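Local coordinates for protein P450 epoxidase (Sorangium cellulosum, PDB 1Q5D) that belongs to the cytochrome P450 family of haem proteins, and carries its protoporphyrin IX, with bound iron, in a largely helical fold with a smaller beta region, at residues Phe17-Pro22 with Phe42-Gly47; Ser49-Arg54 with Phe327-Ser332; Thr53-Val58 with Gly337-Arg342; Ala60-Glu65 with Thr305-Arg310. One frame throughout, in Å; residues are numbered along the deposited sequence.

Interaction 1 of 4, residues Phe17-Pro22 with Phe42-Gly47; sequences FKPFAP and FYWDEG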
# COMPACT_ATOMS: atom_id res chain seq x y z
N PHE A 17 7.08 5.33 22.08
CA PHE A 17 6.52 5.11 20.74
C PHE A 17 5.08 5.61 20.62
O PHE A 17 4.15 4.98 21.12
CB PHE A 17 6.59 3.64 20.33
CG PHE A 17 6.11 3.37 18.92
CD1 PHE A 17 6.61 4.10 17.85
CD2 PHE A 17 5.16 2.39 18.67
CE1 PHE A 17 6.16 3.85 16.55
CE2 PHE A 17 4.72 2.13 17.38
CZ PHE A 17 5.22 2.87 16.32
N LYS A 18 4.92 6.75 19.94
CA LYS A 18 3.62 7.39 19.76
C LYS A 18 3.38 7.72 18.29
O LYS A 18 3.50 8.87 17.89
CB LYS A 18 3.59 8.71 20.56
CG LYS A 18 3.69 8.51 22.06
CD LYS A 18 4.00 9.83 22.76
CE LYS A 18 4.13 9.60 24.26
NZ LYS A 18 4.21 10.89 24.99
N PRO A 19 3.03 6.72 17.49
CA PRO A 19 2.88 6.93 16.04
C PRO A 19 1.62 7.72 15.63
O PRO A 19 1.43 7.98 14.43
CB PRO A 19 2.83 5.50 15.49
CG PRO A 19 2.19 4.70 16.64
CD PRO A 19 2.76 5.32 17.89
N PHE A 20 0.77 8.08 16.60
CA PHE A 20 -0.39 8.95 16.33
C PHE A 20 -0.22 10.37 16.88
O PHE A 20 -1.12 11.20 16.76
CB PHE A 20 -1.70 8.33 16.82
CG PHE A 20 -2.04 7.05 16.14
CD1 PHE A 20 -1.72 5.84 16.72
CD2 PHE A 20 -2.60 7.06 14.87
CE1 PHE A 20 -2.00 4.64 16.06
CE2 PHE A 20 -2.87 5.87 14.21
CZ PHE A 20 -2.57 4.65 14.82
N ALA A 21 0.95 10.66 17.45
CA ALA A 21 1.26 12.01 17.89
C ALA A 21 1.29 12.95 16.71
O ALA A 21 1.74 12.58 15.62
CB ALA A 21 2.60 12.04 18.60
N PRO A 22 0.79 14.17 16.90
CA PRO A 22 0.92 15.22 15.89
C PRO A 22 2.37 15.35 15.50
O PRO A 22 3.25 15.29 16.37
CB PRO A 22 0.46 16.49 16.64
CG PRO A 22 -0.43 15.99 17.72
CD PRO A 22 0.02 14.61 18.09
N PHE A 42 10.37 -3.92 21.34
CA PHE A 42 9.69 -3.40 22.51
C PHE A 42 8.21 -3.72 22.42
O PHE A 42 7.70 -4.00 21.32
CB PHE A 42 9.92 -1.90 22.66
CG PHE A 42 9.29 -1.06 21.57
CD1 PHE A 42 7.97 -0.63 21.69
CD2 PHE A 42 10.03 -0.67 20.46
CE1 PHE A 42 7.40 0.16 20.71
CE2 PHE A 42 9.46 0.13 19.48
CZ PHE A 42 8.13 0.54 19.61
N TYR A 43 7.53 -3.70 23.57
CA TYR A 43 6.09 -3.92 23.57
C TYR A 43 5.37 -2.58 23.49
O TYR A 43 5.65 -1.65 24.26
CB TYR A 43 5.63 -4.69 24.81
CG TYR A 43 4.24 -5.26 24.65
CD1 TYR A 43 4.05 -6.50 24.07
CD2 TYR A 43 3.12 -4.54 25.06
CE1 TYR A 43 2.79 -7.02 23.91
CE2 TYR A 43 1.84 -5.05 24.90
CZ TYR A 43 1.69 -6.30 24.32
OH TYR A 43 0.43 -6.84 24.15
N TRP A 44 4.45 -2.49 22.54
CA TRP A 44 3.70 -1.26 22.30
C TRP A 44 2.36 -1.39 23.01
O TRP A 44 1.50 -2.13 22.58
CB TRP A 44 3.45 -1.09 20.79
CG TRP A 44 2.65 0.14 20.43
CD1 TRP A 44 2.47 1.28 21.18
CD2 TRP A 44 1.94 0.36 19.21
NE1 TRP A 44 1.68 2.18 20.51
CE2 TRP A 44 1.35 1.64 19.29
CE3 TRP A 44 1.75 -0.40 18.04
CZ2 TRP A 44 0.57 2.17 18.26
CZ3 TRP A 44 0.98 0.12 17.03
CH2 TRP A 44 0.41 1.40 17.14
N ASP A 45 2.22 -0.67 24.13
CA ASP A 45 1.03 -0.79 24.97
C ASP A 45 -0.28 -0.64 24.20
O ASP A 45 -1.10 -1.55 24.18
CB ASP A 45 1.11 0.17 26.18
CG ASP A 45 1.28 1.64 25.77
OD1 ASP A 45 1.14 2.51 26.67
OD2 ASP A 45 1.52 2.04 24.60
N GLU A 46 -0.49 0.51 23.56
CA GLU A 46 -1.77 0.76 22.90
C GLU A 46 -1.98 -0.15 21.69
O GLU A 46 -3.12 -0.51 21.36
CB GLU A 46 -1.91 2.22 22.50
CG GLU A 46 -3.23 2.52 21.81
CD GLU A 46 -3.43 3.99 21.56
OE1 GLU A 46 -2.47 4.77 21.75
OE2 GLU A 46 -4.57 4.38 21.15
N GLY A 47 -0.89 -0.53 21.04
CA GLY A 47 -0.97 -1.43 19.91
C GLY A 47 -1.16 -2.87 20.34
O GLY A 47 -1.48 -3.72 19.53

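Interaction 2 of 4, residues Ser49-Arg54 with Phe327-Ser332; sequences SWVLTR and FLLIPS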
# COMPACT_ATOMS: atom_id res chain seq x y z
N SER A 49 1.04 -5.11 21.01
CA SER A 49 1.88 -6.01 20.23
C SER A 49 3.35 -5.64 20.37
O SER A 49 3.68 -4.53 20.77
CB SER A 49 1.49 -5.96 18.75
OG SER A 49 1.89 -4.74 18.18
N TRP A 50 4.22 -6.60 20.07
CA TRP A 50 5.65 -6.33 20.01
C TRP A 50 5.99 -5.56 18.74
O TRP A 50 5.27 -5.67 17.75
CB TRP A 50 6.39 -7.66 20.01
CG TRP A 50 6.22 -8.42 21.28
CD1 TRP A 50 5.36 -9.46 21.52
CD2 TRP A 50 6.92 -8.19 22.51
NE1 TRP A 50 5.50 -9.90 22.81
CE2 TRP A 50 6.45 -9.13 23.44
CE3 TRP A 50 7.93 -7.29 22.90
CZ2 TRP A 50 6.95 -9.21 24.75
CZ3 TRP A 50 8.41 -7.36 24.21
CH2 TRP A 50 7.92 -8.31 25.11
N VAL A 51 7.09 -4.81 18.77
CA VAL A 51 7.53 -3.97 17.64
C VAL A 51 9.00 -4.24 17.36
O VAL A 51 9.85 -4.08 18.25
CB VAL A 51 7.34 -2.47 17.94
CG1 VAL A 51 7.92 -1.60 16.83
CG2 VAL A 51 5.86 -2.13 18.15
N LEU A 52 9.31 -4.65 16.13
CA LEU A 52 10.70 -4.87 15.73
C LEU A 52 11.24 -3.68 14.95
O LEU A 52 10.62 -3.25 13.95
CB LEU A 52 10.82 -6.17 14.92
CG LEU A 52 10.59 -7.45 15.73
CD1 LEU A 52 10.29 -8.62 14.81
CD2 LEU A 52 11.80 -7.74 16.60
N THR A 53 12.39 -3.17 15.38
CA THR A 53 12.94 -1.92 14.86
C THR A 53 14.09 -2.03 13.86
O THR A 53 14.42 -1.04 13.23
CB THR A 53 13.44 -1.05 16.01
OG1 THR A 53 14.41 -1.81 16.77
CG2 THR A 53 12.32 -0.75 17.01
N ARG A 54 14.72 -3.19 13.73
CA ARG A 54 15.94 -3.27 12.93
C ARG A 54 15.79 -4.12 11.66
O ARG A 54 15.08 -5.12 11.64
CB ARG A 54 17.11 -3.76 13.79
CG ARG A 54 17.46 -2.78 14.91
CD ARG A 54 18.37 -3.35 16.01
NE ARG A 54 18.51 -2.40 17.11
CZ ARG A 54 19.21 -2.63 18.22
NH1 ARG A 54 19.82 -3.80 18.39
NH2 ARG A 54 19.27 -1.69 19.16
N PHE A 327 4.54 -6.23 15.26
CA PHE A 327 4.66 -5.21 14.24
C PHE A 327 6.09 -5.10 13.72
O PHE A 327 7.04 -5.00 14.50
CB PHE A 327 4.24 -3.85 14.79
CG PHE A 327 2.89 -3.38 14.32
CD1 PHE A 327 1.80 -3.37 15.20
CD2 PHE A 327 2.70 -2.91 13.02
CE1 PHE A 327 0.54 -2.91 14.77
CE2 PHE A 327 1.45 -2.46 12.59
CZ PHE A 327 0.37 -2.46 13.48
N LEU A 328 6.22 -5.14 12.40
CA LEU A 328 7.50 -4.94 11.73
C LEU A 328 7.57 -3.47 11.43
O LEU A 328 6.79 -2.99 10.62
CB LEU A 328 7.50 -5.74 10.42
CG LEU A 328 7.80 -7.23 10.54
CD1 LEU A 328 7.13 -7.90 11.73
CD2 LEU A 328 7.48 -8.00 9.26
N LEU A 329 8.46 -2.73 12.11
CA LEU A 329 8.54 -1.27 11.95
C LEU A 329 9.27 -0.87 10.67
O LEU A 329 10.44 -0.50 10.71
CB LEU A 329 9.18 -0.61 13.19
CG LEU A 329 9.08 0.91 13.34
CD1 LEU A 329 7.61 1.43 13.27
CD2 LEU A 329 9.76 1.40 14.65
N ILE A 330 8.55 -0.90 9.55
CA ILE A 330 9.15 -0.73 8.23
C ILE A 330 9.94 0.55 7.99
O ILE A 330 11.05 0.48 7.48
CB ILE A 330 8.11 -0.92 7.09
CG1 ILE A 330 7.44 -2.30 7.18
CG2 ILE A 330 8.73 -0.67 5.73
CD1 ILE A 330 8.37 -3.47 7.15
N PRO A 331 9.39 1.72 8.32
CA PRO A 331 10.12 2.97 8.09
C PRO A 331 11.41 3.03 8.90
O PRO A 331 12.33 3.73 8.51
CB PRO A 331 9.15 4.05 8.58
CG PRO A 331 7.85 3.39 8.62
CD PRO A 331 8.06 1.95 8.91
N SER A 332 11.46 2.28 10.00
CA SER A 332 12.66 2.21 10.83
C SER A 332 13.71 1.28 10.23
O SER A 332 14.87 1.65 10.05
CB SER A 332 12.31 1.72 12.23
OG SER A 332 13.50 1.61 13.02

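Interaction 3 of 4, residues Thr53-Val58 with Gly337-Arg342; sequences TRYHDV and GTVFSR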
# COMPACT_ATOMS: atom_id res chain seq x y z
N THR A 53 12.39 -3.17 15.38
CA THR A 53 12.94 -1.92 14.86
C THR A 53 14.09 -2.03 13.86
O THR A 53 14.42 -1.04 13.23
CB THR A 53 13.44 -1.05 16.01
OG1 THR A 53 14.41 -1.81 16.77
CG2 THR A 53 12.32 -0.75 17.01
N ARG A 54 14.72 -3.19 13.73
CA ARG A 54 15.94 -3.27 12.93
C ARG A 54 15.79 -4.12 11.66
O ARG A 54 15.08 -5.12 11.64
CB ARG A 54 17.11 -3.76 13.79
CG ARG A 54 17.46 -2.78 14.91
CD ARG A 54 18.37 -3.35 16.01
NE ARG A 54 18.51 -2.40 17.11
CZ ARG A 54 19.21 -2.63 18.22
NH1 ARG A 54 19.82 -3.80 18.39
NH2 ARG A 54 19.27 -1.69 19.16
N TYR A 55 16.46 -3.70 10.59
CA TYR A 55 16.33 -4.40 9.31
C TYR A 55 16.42 -5.92 9.40
O TYR A 55 15.52 -6.63 8.96
CB TYR A 55 17.35 -3.88 8.29
CG TYR A 55 17.14 -4.49 6.93
CD1 TYR A 55 16.42 -3.81 5.94
CD2 TYR A 55 17.65 -5.76 6.62
CE1 TYR A 55 16.22 -4.37 4.69
CE2 TYR A 55 17.45 -6.33 5.35
CZ TYR A 55 16.74 -5.62 4.39
OH TYR A 55 16.53 -6.17 3.14
N HIS A 56 17.50 -6.44 9.98
CA HIS A 56 17.73 -7.89 9.92
C HIS A 56 16.67 -8.70 10.65
O HIS A 56 16.31 -9.79 10.21
CB HIS A 56 19.14 -8.26 10.36
CG HIS A 56 20.17 -8.01 9.31
ND1 HIS A 56 21.06 -6.96 9.37
CD2 HIS A 56 20.42 -8.65 8.14
CE1 HIS A 56 21.83 -6.97 8.29
NE2 HIS A 56 21.46 -7.99 7.53
N ASP A 57 16.18 -8.16 11.76
CA ASP A 57 15.12 -8.83 12.50
C ASP A 57 13.80 -8.74 11.73
O ASP A 57 13.06 -9.72 11.62
CB ASP A 57 14.98 -8.23 13.90
CG ASP A 57 16.30 -8.20 14.65
OD1 ASP A 57 16.92 -9.27 14.77
OD2 ASP A 57 16.80 -7.16 15.12
N VAL A 58 13.50 -7.56 11.21
CA VAL A 58 12.31 -7.37 10.37
C VAL A 58 12.33 -8.29 9.14
O VAL A 58 11.37 -9.02 8.87
CB VAL A 58 12.20 -5.90 9.93
CG1 VAL A 58 11.20 -5.75 8.82
CG2 VAL A 58 11.82 -5.02 11.12
N GLY A 337 21.30 1.80 9.33
CA GLY A 337 22.60 2.14 8.77
C GLY A 337 23.55 0.97 8.57
O GLY A 337 24.57 1.09 7.89
N THR A 338 23.23 -0.17 9.15
CA THR A 338 24.04 -1.35 8.89
C THR A 338 23.68 -1.96 7.54
O THR A 338 24.35 -2.88 7.07
CB THR A 338 23.91 -2.40 10.01
OG1 THR A 338 22.58 -2.92 10.04
CG2 THR A 338 24.09 -1.75 11.37
N VAL A 339 22.64 -1.43 6.89
CA VAL A 339 22.19 -2.00 5.63
C VAL A 339 22.23 -1.01 4.48
O VAL A 339 22.64 -1.34 3.37
CB VAL A 339 20.78 -2.63 5.77
CG1 VAL A 339 20.23 -3.02 4.42
CG2 VAL A 339 20.83 -3.85 6.69
N PHE A 340 21.81 0.23 4.73
CA PHE A 340 21.88 1.28 3.73
C PHE A 340 22.88 2.31 4.21
O PHE A 340 22.73 2.84 5.31
CB PHE A 340 20.49 1.92 3.50
CG PHE A 340 19.39 0.92 3.26
CD1 PHE A 340 19.14 0.44 1.97
CD2 PHE A 340 18.61 0.46 4.30
CE1 PHE A 340 18.15 -0.47 1.74
CE2 PHE A 340 17.61 -0.48 4.09
CZ PHE A 340 17.37 -0.94 2.79
N SER A 341 23.89 2.60 3.39
CA SER A 341 24.89 3.61 3.72
C SER A 341 24.30 4.98 3.55
O SER A 341 23.52 5.22 2.63
CB SER A 341 26.11 3.48 2.81
OG SER A 341 26.88 2.35 3.18
N ARG A 342 24.68 5.90 4.44
CA ARG A 342 24.08 7.22 4.48
C ARG A 342 22.55 7.10 4.44
O ARG A 342 21.90 7.68 3.57
CB ARG A 342 24.58 8.10 3.33
CG ARG A 342 26.10 8.31 3.32
CD ARG A 342 26.56 9.35 2.32
NE ARG A 342 25.75 9.28 1.11
CZ ARG A 342 25.60 10.28 0.25
NH1 ARG A 342 26.20 11.44 0.46
NH2 ARG A 342 24.83 10.13 -0.82

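Interaction 4 of 4, residues Ala60-Glu65 with Thr305-Arg310; sequences AVFRDE and TVRFAR. With HEM (protoporphyrin IX containing Fe), chain B.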
# COMPACT_ATOMS: atom_id res chain seq x y z
N ALA A 60 14.05 -10.98 8.67
CA ALA A 60 14.02 -12.39 9.06
C ALA A 60 12.61 -12.88 9.31
O ALA A 60 12.23 -13.96 8.86
CB ALA A 60 14.89 -12.62 10.29
N VAL A 61 11.82 -12.07 10.02
CA VAL A 61 10.44 -12.44 10.35
C VAL A 61 9.57 -12.67 9.10
O VAL A 61 8.72 -13.55 9.09
CB VAL A 61 9.79 -11.39 11.28
CG1 VAL A 61 8.29 -11.58 11.35
CG2 VAL A 61 10.40 -11.50 12.67
N PHE A 62 9.79 -11.88 8.06
CA PHE A 62 9.05 -12.07 6.81
C PHE A 62 9.14 -13.53 6.38
O PHE A 62 8.17 -14.11 5.87
CB PHE A 62 9.61 -11.16 5.71
CG PHE A 62 8.96 -9.80 5.62
CD1 PHE A 62 7.66 -9.66 5.18
CD2 PHE A 62 9.67 -8.66 5.97
CE1 PHE A 62 7.07 -8.41 5.08
CE2 PHE A 62 9.09 -7.41 5.90
CZ PHE A 62 7.79 -7.28 5.45
N ARG A 63 10.30 -14.14 6.60
CA ARG A 63 10.56 -15.51 6.16
C ARG A 63 10.61 -16.53 7.29
O ARG A 63 11.17 -17.62 7.13
CB ARG A 63 11.87 -15.54 5.37
CG ARG A 63 11.75 -14.92 4.00
CD ARG A 63 10.69 -15.56 3.12
NE ARG A 63 11.28 -16.46 2.13
CZ ARG A 63 12.01 -16.05 1.10
NH1 ARG A 63 12.24 -14.75 0.91
NH2 ARG A 63 12.51 -16.94 0.25
N ASP A 64 10.02 -16.20 8.44
CA ASP A 64 10.04 -17.09 9.60
C ASP A 64 8.67 -17.73 9.79
O ASP A 64 7.73 -17.08 10.23
CB ASP A 64 10.43 -16.29 10.84
CG ASP A 64 10.76 -17.18 12.03
OD1 ASP A 64 11.66 -16.81 12.81
OD2 ASP A 64 10.17 -18.26 12.27
N GLU A 65 8.56 -19.02 9.48
CA GLU A 65 7.27 -19.69 9.49
C GLU A 65 6.65 -19.79 10.88
O GLU A 65 5.48 -20.13 11.02
CB GLU A 65 7.35 -21.08 8.84
CG GLU A 65 7.03 -21.08 7.36
CD GLU A 65 8.27 -20.95 6.50
OE1 GLU A 65 8.22 -21.34 5.31
OE2 GLU A 65 9.29 -20.45 7.01
N THR A 305 3.78 -3.63 9.03
CA THR A 305 2.86 -4.72 8.84
C THR A 305 2.95 -5.65 10.03
O THR A 305 3.83 -5.49 10.87
CB THR A 305 3.09 -5.44 7.49
OG1 THR A 305 2.06 -6.42 7.32
CG2 THR A 305 4.39 -6.26 7.51
N VAL A 306 2.02 -6.59 10.12
CA VAL A 306 1.92 -7.44 11.30
C VAL A 306 2.10 -8.93 11.01
O VAL A 306 1.83 -9.41 9.90
CB VAL A 306 0.56 -7.27 12.04
CG1 VAL A 306 0.45 -5.87 12.58
CG2 VAL A 306 -0.59 -7.57 11.11
N ARG A 307 2.56 -9.63 12.05
CA ARG A 307 2.61 -11.08 12.07
C ARG A 307 2.15 -11.53 13.45
O ARG A 307 2.09 -10.73 14.38
CB ARG A 307 4.04 -11.58 11.81
CG ARG A 307 4.53 -11.32 10.39
CD ARG A 307 3.70 -12.04 9.36
NE ARG A 307 4.27 -12.00 8.02
CZ ARG A 307 3.92 -11.13 7.09
NH1 ARG A 307 3.03 -10.17 7.37
NH2 ARG A 307 4.49 -11.19 5.89
N PHE A 308 1.84 -12.82 13.58
CA PHE A 308 1.38 -13.37 14.85
C PHE A 308 2.16 -14.63 15.23
O PHE A 308 2.40 -15.49 14.39
CB PHE A 308 -0.12 -13.65 14.80
CG PHE A 308 -0.94 -12.49 14.33
CD1 PHE A 308 -1.19 -12.30 12.98
CD2 PHE A 308 -1.44 -11.56 15.24
CE1 PHE A 308 -1.93 -11.22 12.54
CE2 PHE A 308 -2.20 -10.47 14.80
CZ PHE A 308 -2.44 -10.31 13.44
N ALA A 309 2.56 -14.72 16.49
CA ALA A 309 3.34 -15.86 16.99
C ALA A 309 2.48 -17.13 17.05
O ALA A 309 1.46 -17.15 17.71
CB ALA A 309 3.92 -15.55 18.37
N ARG A 310 2.93 -18.17 16.36
CA ARG A 310 2.20 -19.44 16.31
C ARG A 310 2.49 -20.33 17.51
O ARG A 310 1.87 -21.39 17.67
CB ARG A 310 2.52 -20.19 15.01
CG ARG A 310 2.01 -19.49 13.76
CD ARG A 310 2.54 -20.08 12.47
NE ARG A 310 1.92 -21.37 12.19
CZ ARG A 310 2.56 -22.41 11.67
NH1 ARG A 310 3.85 -22.31 11.37
NH2 ARG A 310 1.92 -23.54 11.45
CHA HEM B . 0.75 -6.99 -0.12
CHB HEM B . 3.02 -2.74 -0.13
CHC HEM B . 0.66 -1.51 -4.20
CHD HEM B . -2.01 -5.49 -3.83
C1A HEM B . 1.63 -5.99 0.18
C2A HEM B . 2.64 -6.02 1.21
C3A HEM B . 3.26 -4.84 1.22
C4A HEM B . 2.66 -4.02 0.19
CMA HEM B . 4.42 -4.42 2.16
CAA HEM B . 2.94 -7.23 2.13
CBA HEM B . 2.25 -7.06 3.48
CGA HEM B . 2.64 -8.21 4.39
O1A HEM B . 2.08 -8.32 5.53
O2A HEM B . 3.51 -9.03 3.99
C1B HEM B . 2.56 -2.07 -1.23
C2B HEM B . 3.03 -0.77 -1.62
C3B HEM B . 2.38 -0.42 -2.72
C4B HEM B . 1.47 -1.48 -3.08
CMB HEM B . 4.08 0.11 -0.89
CAB HEM B . 2.64 0.93 -3.42
CBB HEM B . 1.76 1.47 -4.26
C1C HEM B . -0.24 -2.48 -4.49
C2C HEM B . -1.10 -2.54 -5.65
C3C HEM B . -1.84 -3.65 -5.54
C4C HEM B . -1.45 -4.32 -4.31
CMC HEM B . -1.11 -1.48 -6.78
CAC HEM B . -2.93 -4.23 -6.46
CBC HEM B . -3.09 -3.77 -7.70
C1D HEM B . -1.56 -6.21 -2.76
C2D HEM B . -2.20 -7.40 -2.29
C3D HEM B . -1.35 -7.88 -1.14
C4D HEM B . -0.28 -6.92 -1.02
CMD HEM B . -3.47 -8.06 -2.85
CAD HEM B . -1.56 -9.15 -0.28
CBD HEM B . -0.51 -10.15 -0.79
CGD HEM B . -0.59 -11.44 -0.00
O1D HEM B . -0.92 -11.37 1.21
O2D HEM B . -0.34 -12.54 -0.58
NA HEM B . 1.66 -4.75 -0.44
NB HEM B . 1.60 -2.51 -2.15
NC HEM B . -0.50 -3.57 -3.70
ND HEM B . -0.44 -5.95 -1.99
FE HEM B . 0.70 -4.25 -2.16
O HOH W 1 6.32 -14.25 8.43
O HOH W 2 -0.72 -3.26 -0.80

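Interaction 1 of 4, residues Phe17-Pro22 with Phe42-Gly47
Phe-17 and Trp-44 mark the closest backbone approach, their CA atoms 7.1 Å apart, where an irregular N-terminal segment passes the end of strand 41-44 and then folds into a type I beta turn from Lys-18 to Ala-21. That turn, closed by the bond from Ala-21 N to Lys-18 O, carries Pro-19 and Phe-20 at its two central positions and turns both CB atoms toward the strand. No hydrogen bond joins the two segments; rings do the work. Phe-17, its CG anti to the backbone N (chi1 -176°), pushes its edge against one face of Trp-44, with CE2 3.8 Å from CD2 of the indole and the planes at 68°. The opposite indole face is taken by the backbone, Gly-47 N lying over its centre, which leaves the tryptophan sandwiched. Phe-42 comes to Phe-17 in an offset edge-to-face pair, its CZ 3.5 Å from Phe-17 CB, while Pro-19 CD rests over the centre of the other face of the Phe-17 ring. The same proline sends CG to within 3.4 Å of Trp-44 CZ2. At the far end of the indole, Phe-20 CE1 meets the rim atom CH2 of Trp-44 at 4.2 Å, close to the indole plane. Leu-35 of helix 29-38 packs on both Phe-17 and Phe-42, and Arg-302 bonds to Pro-19 O. The whole is an aromatic cluster, built on interlocked edges and faces, that seats the N-terminal segment against the outermost strand of the five-stranded sheet of this P450.

Interaction 2 of 4, residues Ser49-Arg54 with Phe327-Ser332
Phe-327 O is held twice by the neighbouring strand: Leu-52 N donates to it at 2.8 Å, nearly along the C=O axis and almost straight (170° at the hydrogen), and Val-51 CA adds a CA-H...O contact at 3.3 Å. The ladder continues with Phe-327 N bonded to Trp-50 O at 2.7 Å and Leu-329 N to Leu-52 O at 2.9 Å. Phe-327 thus bonds to Trp-50 and Leu-52, and Leu-52 to Phe-327 and Leu-329, each reaching either side of its partner as in parallel strands. Strands 49-52 and 327-329, their axes 26° apart in direction, form the one parallel pairing in the mixed sheet of the P450 beta region, across some 270 residues of sequence. Val-51 and Phe-327 share one face of the sheet, Val-51 CG2 lying 4.1 Å from Phe-327 CB, and the phenyl ring goes on to touch the bound 7,11-dihydroxy-8,8,10,12,16-pentamethyl-3-[1-methyl-2-(2-methyl-thiazol-4-yl)vinyl]-4,17-dioxabicyclo[14.1.0]heptadecane-5,9-dione (EPB). Buried Ser-49 OG lies in the plane of that ring, at its edge, 3.3 Å from CD1, with no polar partner in the model. Leu-52 and Leu-328 point to the other face, where both meet Val-61 of helix 55-62. Leu-329 is the centre of an inverse gamma turn and the N-cap of helix 330-333. Leu-329 CB packs on Val-51 CG1, and its CD2 lies 4.1 Å from Thr-53 CG2. In the first turn of that helix, Ser-332 OG, anti to its backbone N (chi1 178°), donates to Thr-53 O at 2.8 Å, in the carbonyl plane and on a lone pair; Arg-36 NH1 also bonds to this hydroxyl.

Interaction 3 of 4, residues Thr53-Val58 with Gly337-Arg342
Val-339 sets one methyl, CG1, squarely over the Tyr-55 ring, 4.1 Å from the centroid and 5° off the normal, a CH-pi contact of near-ideal alignment. Its other methyl, CG2, fits between two neighbours on the helix, 3.7 Å from Tyr-55 CD2 and 3.6 Å from His-56 CE1. CG1 also lies above the Phe-340 ring, offset toward its rim, so a single branched side chain fills the corner between two aromatic rings. Those rings touch directly as well: Phe-340 CE2 approaches Tyr-55 CD1 at 4.0 Å, with the planes at 79°. No hydrogen bond crosses, and the contact is apolar packing between the first turn of helix 55-62 and the irregular segment following helix 330-333, in the long loop that precedes helix 368-385 of the P450 fold. Tyr-55 CG stands anti to the backbone N (chi1 -175°), directing the ring at this loop, and its hydroxyl is tied farther out to Ala-354 O. In the second shell, Asp-336 serves both partners: OD2 accepts from Tyr-55 N in the first turn of the helix, and OD1 bonds to Thr-338 OG1. Phe-340 makes a cation-pi contact with Arg-296, the arginine of the Glu-Xxx-Xxx-Arg signature of cytochromes P450. Outermost, the guanidinium of Arg-350 donates to the carbonyl oxygens of Ser-341 and Arg-342.

Interaction 4 of 4, residues Ala60-Glu65 with Thr305-Arg310
Arg-307 stands with its guanidinium almost perpendicular to the Phe-62 ring (89° between planes), NH2 3.6 Å from Phe-62 CD1, while the same flat group grasps both oxygens of a haem propionate. This is the seat of one haem propionate in a cytochrome P450, formed here where helix 55-62 faces strand 304-309. NH1 donates to O1A of the haem at 2.8 Å and NH2 to O2A at 3.0 Å, both nearly straight, a two-pronged bond that holds guanidinium and carboxylate edge to edge. Thr-305 OG1, anti to its backbone N (chi1 -175°), makes a second, short bond to O1A. The guanidinium is itself positioned from behind: NH1 also bonds to Val-306 O, and NE donates to a water that also bonds to Val-61 O, linking strand to helix. Along its aliphatic part, Arg-307 CG packs on Val-61 CG1 at 3.9 Å, the two side chains sliding past each other in opposite directions. Thr-305 CG2 touches Phe-62 CZ, and Thr-305 also meets the bound macrocyclic ligand (EPB). At the exposed end of the contact, Arg-310 NH1 donates to Glu-65 O at 2.7 Å from above the carbonyl plane, 37° out of it.

From the N terminus, interaction 1 closes first, a short loop that includes helix 29-38 and ends before the others begin. Interactions 2 and 3 then start from the same stretch, sharing Thr-53 and Arg-54, and each spans more than 270 residues. Interaction 4 lies within both long loops, opening farther along helix 55-62 and returning at strand 304-309. Three contacts reach one sheet: 41-44 neighbours 49-52, and 325-329 neighbours 304-309, where Leu-328 N probably bonds to Thr-305 O. Helix 55-62 links interactions 3 and 4, joining the late loop 337-342 at its start to the haem propionate near its end.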